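Local coordinates for berberine bridge enzyme-like protein (Arabidopsis thaliana, PDB 5D79), which is an FAD-binding oxidoreductase of the berberine bridge enzyme-like family, secreted by the plant and involved in adaptation to salt stress, at residues Thr261-Tyr275 / Glu374-Arg386. Numbering follows the deposited sequence.
Sequences TSKKEAVRIIKKWQY and EPIPEAAIQEIWR
Chi1 near 180° in both K263 and W385 swings CG away from the backbone N and brings the straight lysine chain alongside the indole face, the two side chains pointing in opposing directions. K263 CG lies over one face of the indole, 3.5 Å from the centroid of the W385 five-membered ring, a CH-pi contact. A lysine suits this partly exposed place because its methylenes can cover an aromatic face while the ammonium continues past the ring; here NZ ends in a weak hydrogen bond to Q382 O. Farther round the indole, the small A266 lets the six-membered ring come close, with its CB 3.7 Å from W385 CZ3.

In the middle, I381 is a knob in the hole formed by V267, I270, K271 and Q274. Its CG2 packs against V267 CG1 and I270 CG2, while CD1 reaches K271 CG at 3.5 Å and also touches I270. That lysine also lays CD against E378 CB, its methylenes screening I381 at the partly exposed margin.

At the other end, Q274 reads the backbone of I376 with both halves of its amide. I376 N donates to Q274 OE1 (2.9 Å), tilted from the plane of the Q274 side-chain carbonyl, and Q274 NE2 donates to I376 O (3.0 Å) nearly straight at 170°, in the carbonyl plane of I376 and on a lone pair of its O. Glutamine fits because it offers donor and acceptor together; Y425 OH is a further partner of OE1. Beside it, P375 places CG over one face of the Y275 ring, a CH-pi contact of two rigid groups.

The N-to-C directions of segments 263-275 and 378-386 differ by 128°, closer to antiparallel than parallel, and both lie on the seven-stranded antiparallel sheet: A266 and W385 touch strand 298-306, W273 and I384 reach strand 396-402, and I384 also packs against helix 441-458.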
loop_
_atom_site.group_PDB
_atom_site.type_symbol
_atom_site.label_atom_id
_atom_site.label_comp_id
_atom_site.label_asym_id
_atom_site.label_seq_id
_atom_site.Cartn_x
_atom_site.Cartn_y
_atom_site.Cartn_z
ATOM N N THR A 261 21.422 -19.706 -1.117
ATOM C CA THR A 261 21.703 -19.724 0.308
ATOM C C THR A 261 23.156 -19.338 0.585
ATOM O O THR A 261 23.508 -19.018 1.719
ATOM C CB THR A 261 21.399 -21.118 0.918
ATOM O OG1 THR A 261 22.072 -22.133 0.165
ATOM C CG2 THR A 261 19.905 -21.405 0.881
ATOM N N SER A 262 23.988 -19.371 -0.456
ATOM C CA SER A 262 25.396 -18.997 -0.347
ATOM C C SER A 262 25.573 -17.484 -0.482
ATOM O O SER A 262 25.284 -16.917 -1.540
ATOM C CB SER A 262 26.228 -19.724 -1.412
ATOM O OG SER A 262 27.558 -19.225 -1.479
ATOM N N LYS A 263 26.054 -16.842 0.586
ATOM C CA LYS A 263 26.176 -15.387 0.616
ATOM C C LYS A 263 27.023 -14.919 -0.544
ATOM O O LYS A 263 26.594 -14.060 -1.300
ATOM C CB LYS A 263 26.771 -14.883 1.940
ATOM C CG LYS A 263 26.736 -13.360 2.076
ATOM C CD LYS A 263 27.338 -12.864 3.379
ATOM C CE LYS A 263 27.503 -11.358 3.352
ATOM N NZ LYS A 263 28.314 -10.858 4.487
ATOM N N LYS A 264 28.206 -15.499 -0.694
ATOM C CA LYS A 264 29.114 -15.091 -1.756
ATOM C C LYS A 264 28.432 -15.125 -3.130
ATOM O O LYS A 264 28.458 -14.142 -3.876
ATOM C CB LYS A 264 30.366 -15.978 -1.760
ATOM C CG LYS A 264 31.419 -15.572 -2.807
ATOM C CD LYS A 264 32.726 -16.352 -2.654
ATOM C CE LYS A 264 33.790 -15.906 -3.662
ATOM N NZ LYS A 264 33.569 -16.478 -5.017
ATOM N N GLU A 265 27.794 -16.241 -3.453
ATOM C CA GLU A 265 27.181 -16.375 -4.764
ATOM C C GLU A 265 26.003 -15.417 -4.914
ATOM O O GLU A 265 25.853 -14.775 -5.951
ATOM C CB GLU A 265 26.728 -17.815 -5.004
ATOM C CG GLU A 265 26.490 -18.139 -6.472
ATOM C CD GLU A 265 25.562 -19.330 -6.688
ATOM O OE1 GLU A 265 25.035 -19.473 -7.822
ATOM O OE2 GLU A 265 25.358 -20.114 -5.725
ATOM N N ALA A 266 25.180 -15.322 -3.869
ATOM C CA ALA A 266 23.976 -14.484 -3.881
ATOM C C ALA A 266 24.280 -12.988 -3.992
ATOM O O ALA A 266 23.547 -12.252 -4.652
ATOM C CB ALA A 266 23.150 -14.747 -2.642
ATOM N N VAL A 267 25.348 -12.544 -3.332
ATOM C CA VAL A 267 25.768 -11.145 -3.377
ATOM C C VAL A 267 26.209 -10.812 -4.800
ATOM O O VAL A 267 25.905 -9.741 -5.327
ATOM C CB VAL A 267 26.911 -10.854 -2.362
ATOM C CG1 VAL A 267 27.549 -9.493 -2.620
ATOM C CG2 VAL A 267 26.401 -10.932 -0.925
ATOM N N ARG A 268 26.912 -11.756 -5.415
ATOM C CA ARG A 268 27.350 -11.659 -6.806
ATOM C C ARG A 268 26.180 -11.423 -7.770
ATOM O O ARG A 268 26.240 -10.570 -8.664
ATOM C CB ARG A 268 28.094 -12.941 -7.171
ATOM C CG ARG A 268 28.705 -12.983 -8.551
ATOM C CD ARG A 268 29.323 -14.363 -8.805
ATOM N NE ARG A 268 28.338 -15.425 -8.622
ATOM C CZ ARG A 268 27.472 -15.799 -9.556
ATOM N NH1 ARG A 268 27.475 -15.207 -10.744
ATOM N NH2 ARG A 268 26.603 -16.764 -9.306
ATOM N N ILE A 269 25.117 -12.190 -7.554
ATOM C CA ILE A 269 23.911 -12.182 -8.373
ATOM C C ILE A 269 23.063 -10.927 -8.129
ATOM O O ILE A 269 22.473 -10.359 -9.052
ATOM C CB ILE A 269 23.079 -13.457 -8.091
ATOM C CG1 ILE A 269 23.806 -14.687 -8.644
ATOM C CG2 ILE A 269 21.672 -13.344 -8.649
ATOM C CD1 ILE A 269 23.266 -15.974 -8.132
ATOM N N ILE A 270 23.012 -10.493 -6.876
ATOM C CA ILE A 270 22.293 -9.274 -6.525
ATOM C C ILE A 270 22.945 -8.045 -7.189
ATOM O O ILE A 270 22.248 -7.170 -7.711
ATOM C CB ILE A 270 22.222 -9.100 -4.984
ATOM C CG1 ILE A 270 21.306 -10.184 -4.366
ATOM C CG2 ILE A 270 21.735 -7.706 -4.632
ATOM C CD1 ILE A 270 21.556 -10.514 -2.880
ATOM N N LYS A 271 24.277 -7.999 -7.188
ATOM C CA LYS A 271 25.022 -6.942 -7.883
ATOM C C LYS A 271 24.632 -6.845 -9.352
ATOM O O LYS A 271 24.436 -5.752 -9.870
ATOM C CB LYS A 271 26.529 -7.174 -7.775
ATOM C CG LYS A 271 27.120 -6.827 -6.430
ATOM C CD LYS A 271 28.636 -6.764 -6.517
ATOM C CE LYS A 271 29.087 -5.631 -7.429
ATOM N NZ LYS A 271 30.499 -5.802 -7.877
ATOM N N LYS A 272 24.520 -7.993 -10.014
ATOM C CA LYS A 272 24.104 -8.051 -11.411
ATOM C C LYS A 272 22.627 -7.682 -11.588
ATOM O O LYS A 272 22.273 -7.000 -12.551
ATOM C CB LYS A 272 24.380 -9.446 -11.981
ATOM C CG LYS A 272 23.683 -9.745 -13.298
ATOM C CD LYS A 272 24.189 -8.853 -14.426
ATOM C CE LYS A 272 23.496 -9.166 -15.753
ATOM N NZ LYS A 272 23.938 -10.467 -16.325
ATOM N N TRP A 273 21.769 -8.131 -10.670
ATOM C CA TRP A 273 20.344 -7.784 -10.708
ATOM C C TRP A 273 20.168 -6.266 -10.735
ATOM O O TRP A 273 19.304 -5.744 -11.422
ATOM C CB TRP A 273 19.609 -8.395 -9.507
ATOM C CG TRP A 273 18.123 -8.028 -9.361
ATOM C CD1 TRP A 273 17.055 -8.719 -9.860
ATOM C CD2 TRP A 273 17.567 -6.906 -8.638
ATOM N NE1 TRP A 273 15.873 -8.094 -9.505
ATOM C CE2 TRP A 273 16.163 -6.980 -8.763
ATOM C CE3 TRP A 273 18.126 -5.835 -7.922
ATOM C CZ2 TRP A 273 15.310 -6.030 -8.197
ATOM C CZ3 TRP A 273 17.273 -4.894 -7.357
ATOM C CH2 TRP A 273 15.884 -4.998 -7.497
ATOM N N GLN A 274 21.013 -5.560 -9.999
ATOM C CA GLN A 274 20.883 -4.113 -9.855
ATOM C C GLN A 274 21.039 -3.362 -11.158
ATOM O O GLN A 274 20.539 -2.247 -11.299
ATOM C CB GLN A 274 21.909 -3.577 -8.862
ATOM C CG GLN A 274 21.488 -3.670 -7.417
ATOM C CD GLN A 274 22.374 -2.830 -6.545
ATOM O OE1 GLN A 274 21.898 -1.981 -5.805
ATOM N NE2 GLN A 274 23.684 -3.049 -6.641
ATOM N N TYR A 275 21.751 -3.966 -12.100
ATOM C CA TYR A 275 21.993 -3.330 -13.383
ATOM C C TYR A 275 20.988 -3.800 -14.441
ATOM O O TYR A 275 20.712 -3.085 -15.401
ATOM C CB TYR A 275 23.431 -3.603 -13.838
ATOM C CG TYR A 275 24.483 -2.949 -12.958
ATOM C CD1 TYR A 275 24.992 -3.602 -11.837
ATOM C CD2 TYR A 275 24.966 -1.680 -13.248
ATOM C CE1 TYR A 275 25.949 -3.013 -11.030
ATOM C CE2 TYR A 275 25.930 -1.081 -12.452
ATOM C CZ TYR A 275 26.416 -1.744 -11.339
ATOM O OH TYR A 275 27.377 -1.135 -10.544
ATOM N N GLU A 374 21.015 4.592 -8.158
ATOM C CA GLU A 374 22.199 4.010 -8.775
ATOM C C GLU A 374 22.697 2.867 -7.899
ATOM O O GLU A 374 22.569 2.930 -6.675
ATOM C CB GLU A 374 23.294 5.066 -8.992
ATOM C CG GLU A 374 23.796 5.771 -7.739
ATOM C CD GLU A 374 24.804 6.876 -8.048
ATOM O OE1 GLU A 374 24.676 7.529 -9.103
ATOM O OE2 GLU A 374 25.729 7.081 -7.234
ATOM N N PRO A 375 23.264 1.818 -8.525
ATOM C CA PRO A 375 23.556 0.559 -7.829
ATOM C C PRO A 375 24.372 0.748 -6.551
ATOM O O PRO A 375 25.376 1.462 -6.559
ATOM C CB PRO A 375 24.342 -0.236 -8.877
ATOM C CG PRO A 375 23.831 0.288 -10.167
ATOM C CD PRO A 375 23.695 1.762 -9.932
ATOM N N ILE A 376 23.914 0.143 -5.459
ATOM C CA ILE A 376 24.631 0.210 -4.200
ATOM C C ILE A 376 25.834 -0.714 -4.289
ATOM O O ILE A 376 25.798 -1.712 -5.017
ATOM C CB ILE A 376 23.738 -0.181 -3.017
ATOM C CG1 ILE A 376 23.558 -1.703 -2.972
ATOM C CG2 ILE A 376 22.410 0.556 -3.116
ATOM C CD1 ILE A 376 22.704 -2.204 -1.851
ATOM N N PRO A 377 26.917 -0.374 -3.573
ATOM C CA PRO A 377 28.149 -1.164 -3.628
ATOM C C PRO A 377 28.009 -2.562 -3.039
ATOM O O PRO A 377 27.170 -2.787 -2.171
ATOM C CB PRO A 377 29.132 -0.338 -2.792
ATOM C CG PRO A 377 28.286 0.480 -1.914
ATOM C CD PRO A 377 27.087 0.827 -2.741
ATOM N N GLU A 378 28.850 -3.473 -3.517
ATOM C CA GLU A 378 28.909 -4.837 -3.018
ATOM C C GLU A 378 28.979 -4.836 -1.499
ATOM O O GLU A 378 28.367 -5.673 -0.846
ATOM C CB GLU A 378 30.120 -5.557 -3.605
ATOM C CG GLU A 378 30.274 -7.005 -3.165
ATOM C CD GLU A 378 31.555 -7.648 -3.692
ATOM O OE1 GLU A 378 32.586 -6.935 -3.801
ATOM O OE2 GLU A 378 31.526 -8.867 -3.991
ATOM N N ALA A 379 29.719 -3.870 -0.957
ATOM C CA ALA A 379 29.873 -3.692 0.481
ATOM C C ALA A 379 28.536 -3.425 1.171
ATOM O O ALA A 379 28.292 -3.919 2.273
ATOM C CB ALA A 379 30.842 -2.559 0.765
ATOM N N ALA A 380 27.676 -2.637 0.534
ATOM C CA ALA A 380 26.363 -2.369 1.098
ATOM C C ALA A 380 25.530 -3.646 1.133
ATOM O O ALA A 380 24.825 -3.924 2.108
ATOM C CB ALA A 380 25.651 -1.298 0.306
ATOM N N ILE A 381 25.613 -4.423 0.060
ATOM C CA ILE A 381 24.833 -5.653 -0.050
ATOM C C ILE A 381 25.219 -6.670 1.035
ATOM O O ILE A 381 24.353 -7.322 1.634
ATOM C CB ILE A 381 24.988 -6.284 -1.455
ATOM C CG1 ILE A 381 24.466 -5.320 -2.514
ATOM C CG2 ILE A 381 24.215 -7.595 -1.553
ATOM C CD1 ILE A 381 25.005 -5.598 -3.884
ATOM N N GLN A 382 26.512 -6.792 1.304
ATOM C CA GLN A 382 26.977 -7.738 2.310
ATOM C C GLN A 382 26.515 -7.335 3.701
ATOM O O GLN A 382 26.156 -8.182 4.507
ATOM C CB GLN A 382 28.498 -7.856 2.271
ATOM C CG GLN A 382 29.017 -8.305 0.917
ATOM C CD GLN A 382 30.520 -8.414 0.878
ATOM O OE1 GLN A 382 31.067 -9.481 0.598
ATOM N NE2 GLN A 382 31.203 -7.309 1.165
ATOM N N GLU A 383 26.508 -6.037 3.972
ATOM C CA GLU A 383 26.153 -5.560 5.301
ATOM C C GLU A 383 24.682 -5.761 5.609
ATOM O O GLU A 383 24.324 -6.143 6.723
ATOM C CB GLU A 383 26.511 -4.083 5.462
ATOM C CG GLU A 383 25.958 -3.425 6.732
ATOM C CD GLU A 383 26.530 -3.985 8.021
ATOM O OE1 GLU A 383 27.507 -4.759 7.994
ATOM O OE2 GLU A 383 25.994 -3.631 9.081
ATOM N N ILE A 384 23.819 -5.499 4.635
ATOM C CA ILE A 384 22.395 -5.631 4.898
ATOM C C ILE A 384 22.041 -7.118 4.978
ATOM O O ILE A 384 21.113 -7.498 5.692
ATOM C CB ILE A 384 21.526 -4.877 3.848
ATOM C CG1 ILE A 384 21.706 -5.440 2.442
ATOM C CG2 ILE A 384 21.854 -3.376 3.859
ATOM C CD1 ILE A 384 20.768 -4.801 1.443
ATOM N N TRP A 385 22.811 -7.955 4.285
ATOM C CA TRP A 385 22.734 -9.406 4.467
ATOM C C TRP A 385 23.117 -9.774 5.905
ATOM O O TRP A 385 22.435 -10.562 6.570
ATOM C CB TRP A 385 23.651 -10.131 3.470
ATOM C CG TRP A 385 23.626 -11.631 3.586
ATOM C CD1 TRP A 385 24.091 -12.390 4.626
ATOM C CD2 TRP A 385 23.128 -12.551 2.615
ATOM N NE1 TRP A 385 23.899 -13.725 4.362
ATOM C CE2 TRP A 385 23.311 -13.850 3.134
ATOM C CE3 TRP A 385 22.543 -12.404 1.355
ATOM C CZ2 TRP A 385 22.934 -14.989 2.436
ATOM C CZ3 TRP A 385 22.178 -13.535 0.662
ATOM C CH2 TRP A 385 22.372 -14.810 1.202
ATOM N N ARG A 386 24.221 -9.196 6.372
ATOM C CA ARG A 386 24.709 -9.447 7.718
ATOM C C ARG A 386 23.663 -9.087 8.776
ATOM O O ARG A 386 23.486 -9.806 9.746
ATOM C CB ARG A 386 25.997 -8.665 7.975
ATOM C CG ARG A 386 26.590 -8.922 9.338
ATOM C CD ARG A 386 27.668 -7.919 9.666
ATOM N NE ARG A 386 27.110 -6.624 10.037
ATOM C CZ ARG A 386 26.542 -6.369 11.211
ATOM N NH1 ARG A 386 26.441 -7.322 12.125
ATOM N NH2 ARG A 386 26.064 -5.161 11.470
#